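Local coordinates for probable transcriptional regulator (Pseudomonas aeruginosa, PDB 2ESN), which probably binds DNA as a LysR-type transcriptional regulator, pairing an N-terminal helix-turn-helix region with a C-terminal effector-binding domain, at the interface of chains A and B and the interface of chains A and C. Coordinates in Å, arbitrary orientation; residue numbers count along the deposited sequence, not the author numbering. Chains: chain A/B/C, probable transcriptional regulator.

Contact 1 and contact 2 join chain A to two different copies of the protein, the centres of their C-alpha atoms about 34 Å apart, and they share no residue. Contact 1 uses the end of strand 131-135 in the effector-binding region and mixes paired amide bonds and a water bridge with packing on B:Pro234. Contact 2 uses the linker helix 68-87 that follows the helix-turn-helix, with leucines from the N-terminal part, and is made of carbon contacts. Because the two surfaces are separate, one chain can pair with B and C at once, which fits the four copies of the deposited assembly and the tetramers usual in the LysR family.

Contact 1: the interface of chains A and B. Residues chain A 133-136; chain B 208, 210, 233-234.
The carboxamide of B:Asn210 reads the backbone of A:Asn136, just past the end of strand 131-135. Its OD1 accepts from A:Asn136 N at 3.1 Å, with the donor tilted 22° from the carbonyl plane, while its ND2 gives to A:Asn136 O at 3.1 Å, in that carbonyl's plane and on a lone pair, though the acceptor is tilted 16° from the donor's amide plane. Held at both ends, the amide should have little freedom to flip. B:Asn210 keeps CG beside its own backbone N (chi1 -50°), and the side chain crosses A:Val135 at about a right angle. This is the close-packed part: A:Val135 CB lies 3.7 Å from B:Asn210 CG. Alongside, the side chains of A:Asn136 and B:Pro234 slide past each other in opposite directions, A:Asn136 CG coming 3.7 Å from B:Pro234 CG. The looser part is bridged by a water. Water 1 lies 2.6 Å from A:Leu134 O, linking it to the same B:Asn210 OD1 that takes A:Asn136 N, and beyond it A:Leu134 CB and B:Leu233 CB stand 4.0 Å apart. The extended A:Arg133 brings its guanidinium near B:Asn210 O, but the N-H points away and the short approach is doubtful as a bond. With its symmetry twin, the patch ties a strand end of one effector-binding region to loops of the other, probably helping to hold these regions together as a dimer.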
# COMPACT_ATOMS: atom_id res chain seq x y z
N ARG A 133 18.49 -13.45 6.29
CA ARG A 133 17.98 -12.80 5.14
C ARG A 133 18.21 -11.31 5.32
O ARG A 133 17.70 -10.71 6.26
CB ARG A 133 16.50 -13.17 4.93
CG ARG A 133 15.90 -12.39 3.81
CD ARG A 133 14.42 -12.63 3.67
NE ARG A 133 13.94 -12.09 2.41
CZ ARG A 133 13.05 -11.11 2.28
NH1 ARG A 133 12.50 -10.52 3.35
NH2 ARG A 133 12.68 -10.73 1.05
N LEU A 134 18.99 -10.70 4.43
CA LEU A 134 19.26 -9.25 4.51
C LEU A 134 18.45 -8.56 3.46
O LEU A 134 18.39 -9.03 2.32
CB LEU A 134 20.78 -8.98 4.32
CG LEU A 134 21.55 -8.93 5.63
CD1 LEU A 134 21.60 -10.32 6.39
CD2 LEU A 134 22.93 -8.38 5.41
N VAL A 135 17.85 -7.43 3.82
CA VAL A 135 16.99 -6.65 2.90
C VAL A 135 17.49 -5.23 2.82
O VAL A 135 18.00 -4.65 3.80
CB VAL A 135 15.47 -6.62 3.29
CG1 VAL A 135 14.86 -8.00 3.25
CG2 VAL A 135 15.18 -5.95 4.70
N ASN A 136 17.32 -4.64 1.66
CA ASN A 136 17.40 -3.19 1.58
C ASN A 136 16.11 -2.64 2.14
O ASN A 136 15.03 -3.06 1.76
CB ASN A 136 17.55 -2.73 0.13
CG ASN A 136 18.88 -3.13 -0.46
OD1 ASN A 136 19.96 -2.93 0.14
ND2 ASN A 136 18.82 -3.65 -1.64
N PRO B 208 18.18 -9.07 -5.41
CA PRO B 208 18.38 -7.62 -5.35
C PRO B 208 17.17 -6.71 -4.99
O PRO B 208 17.38 -5.56 -4.67
CB PRO B 208 18.86 -7.26 -6.77
CG PRO B 208 19.35 -8.61 -7.40
CD PRO B 208 18.34 -9.58 -6.81
N ASN B 210 14.75 -8.02 -2.87
CA ASN B 210 14.17 -8.67 -1.71
C ASN B 210 13.10 -9.71 -2.10
O ASN B 210 12.22 -10.03 -1.29
CB ASN B 210 13.56 -7.68 -0.67
CG ASN B 210 14.51 -6.50 -0.26
OD1 ASN B 210 15.75 -6.60 -0.23
ND2 ASN B 210 13.89 -5.37 0.07
N LEU B 233 20.69 -12.07 0.32
CA LEU B 233 21.17 -10.70 0.51
C LEU B 233 21.07 -10.06 -0.88
O LEU B 233 21.06 -10.81 -1.87
CB LEU B 233 22.57 -10.63 1.13
CG LEU B 233 23.80 -11.01 0.23
CD1 LEU B 233 25.06 -10.58 0.91
CD2 LEU B 233 23.84 -12.57 -0.12
N PRO B 234 20.85 -8.71 -0.97
CA PRO B 234 20.65 -8.00 -2.26
C PRO B 234 21.89 -7.70 -3.06
O PRO B 234 21.80 -7.35 -4.24
CB PRO B 234 19.96 -6.65 -1.86
CG PRO B 234 19.72 -6.73 -0.42
CD PRO B 234 20.64 -7.80 0.18
O HOH W 1 17.24 -9.31 -0.00

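Contact 2: the interface of chains A and C. Residues chain A 7, 12, 15, 76-77, 80, 84; chain C 80, 83-85.
In this patch a helix-to-helix interface of carbon contacts packs C:Leu84 against A:Leu15 and A:Ala80, of the kind by which LysR-type regulators pair their linker helices, and probably holds two helix-turn-helix units together. C:Leu84 reaches into chain A and hides 94 Å² of its surface there. With CG anti to its carbonyl carbon (chi1 -69°), its branch points at A:Leu15 and the two leucines meet tip to tip, A:Leu15 CD1 sitting opposite the fork, 3.5 Å from C:Leu84 CD2 and 3.6 Å from C:Leu84 CD1. A:Leu7 comes across the stem instead, crossing at about a right angle, with its CD1 3.5 Å from C:Leu84 CB. From the side opposite A:Leu7, A:Ala80 presses its methyl against the branch point, CB to C:Leu84 CG at 3.5 Å, a tight fit that grips the leucine between the two. The small alanines let the helices come close: A:Ala80 CA and C:Ala80 CA are 4.0 Å apart. A:Leu84 lays CD2 against C:Ala80 CB at 3.3 Å, another tight pair. At the rim A:Ala76 CB rests 3.6 Å from C:Ala83 O, a methyl against a helix carbonyl. Polar groups do not bond across, so the patch is held by side-chain packing. On chain A the site combines one face of linker helix 68-87 with A:Leu15 of helix 14-24 and A:Leu7 of the N-terminal loop; on chain C it lies along helix 68-91.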
# COMPACT_ATOMS: atom_id res chain seq x y z
N LEU A 7 -17.11 -26.88 11.51
CA LEU A 7 -15.77 -26.81 11.98
C LEU A 7 -15.82 -26.69 13.50
O LEU A 7 -14.95 -27.21 14.20
CB LEU A 7 -15.15 -25.57 11.35
CG LEU A 7 -13.67 -25.41 11.04
CD1 LEU A 7 -13.23 -26.42 9.99
CD2 LEU A 7 -13.51 -23.96 10.56
N LEU A 12 -11.10 -30.76 16.47
CA LEU A 12 -9.96 -30.52 15.54
C LEU A 12 -8.68 -31.30 15.88
O LEU A 12 -7.91 -31.58 15.00
CB LEU A 12 -9.65 -29.01 15.37
CG LEU A 12 -10.84 -28.17 14.89
CD1 LEU A 12 -10.50 -26.68 14.92
CD2 LEU A 12 -11.33 -28.65 13.52
N LEU A 15 -7.91 -34.29 13.68
CA LEU A 15 -7.30 -34.06 12.35
C LEU A 15 -5.85 -34.55 12.28
O LEU A 15 -5.40 -34.91 11.19
CB LEU A 15 -7.34 -32.58 11.97
CG LEU A 15 -8.74 -32.06 11.62
CD1 LEU A 15 -8.62 -30.70 11.04
CD2 LEU A 15 -9.54 -32.97 10.64
N ALA A 76 -6.69 -30.59 1.95
CA ALA A 76 -7.24 -29.57 2.86
C ALA A 76 -6.64 -29.70 4.25
O ALA A 76 -6.10 -28.71 4.78
CB ALA A 76 -8.80 -29.61 2.89
N VAL A 77 -6.69 -30.91 4.82
CA VAL A 77 -6.08 -31.16 6.15
C VAL A 77 -4.57 -30.90 6.15
O VAL A 77 -4.04 -30.30 7.09
CB VAL A 77 -6.42 -32.60 6.69
CG1 VAL A 77 -5.78 -32.85 8.02
CG2 VAL A 77 -7.95 -32.82 6.81
N ALA A 80 -4.02 -27.04 5.93
CA ALA A 80 -4.38 -26.51 7.25
C ALA A 80 -3.33 -26.81 8.31
O ALA A 80 -2.93 -25.92 9.06
CB ALA A 80 -5.75 -27.02 7.69
N LEU A 84 -1.04 -24.08 10.30
CA LEU A 84 -0.96 -24.04 11.76
C LEU A 84 0.50 -24.16 12.25
O LEU A 84 0.95 -23.32 13.02
CB LEU A 84 -1.86 -25.11 12.39
CG LEU A 84 -3.37 -24.86 12.22
CD1 LEU A 84 -4.12 -25.76 13.15
CD2 LEU A 84 -3.71 -23.37 12.53
N ALA C 80 -5.52 -21.61 8.00
CA ALA C 80 -5.86 -23.00 8.34
C ALA C 80 -7.38 -23.27 8.26
O ALA C 80 -7.84 -24.12 7.48
CB ALA C 80 -5.33 -23.32 9.66
N ALA C 83 -8.82 -23.24 4.69
CA ALA C 83 -8.52 -24.53 4.06
C ALA C 83 -9.46 -25.64 4.58
O ALA C 83 -10.09 -26.33 3.79
CB ALA C 83 -7.06 -24.90 4.29
N LEU C 84 -9.56 -25.80 5.89
CA LEU C 84 -10.44 -26.85 6.43
C LEU C 84 -11.86 -26.62 5.99
O LEU C 84 -12.52 -27.55 5.52
CB LEU C 84 -10.40 -26.89 7.94
CG LEU C 84 -9.11 -27.37 8.53
CD1 LEU C 84 -9.22 -27.24 10.06
CD2 LEU C 84 -8.85 -28.83 8.08
N GLY C 85 -12.29 -25.35 6.11
CA GLY C 85 -13.63 -24.91 5.77
C GLY C 85 -14.05 -25.34 4.40
O GLY C 85 -15.12 -25.88 4.24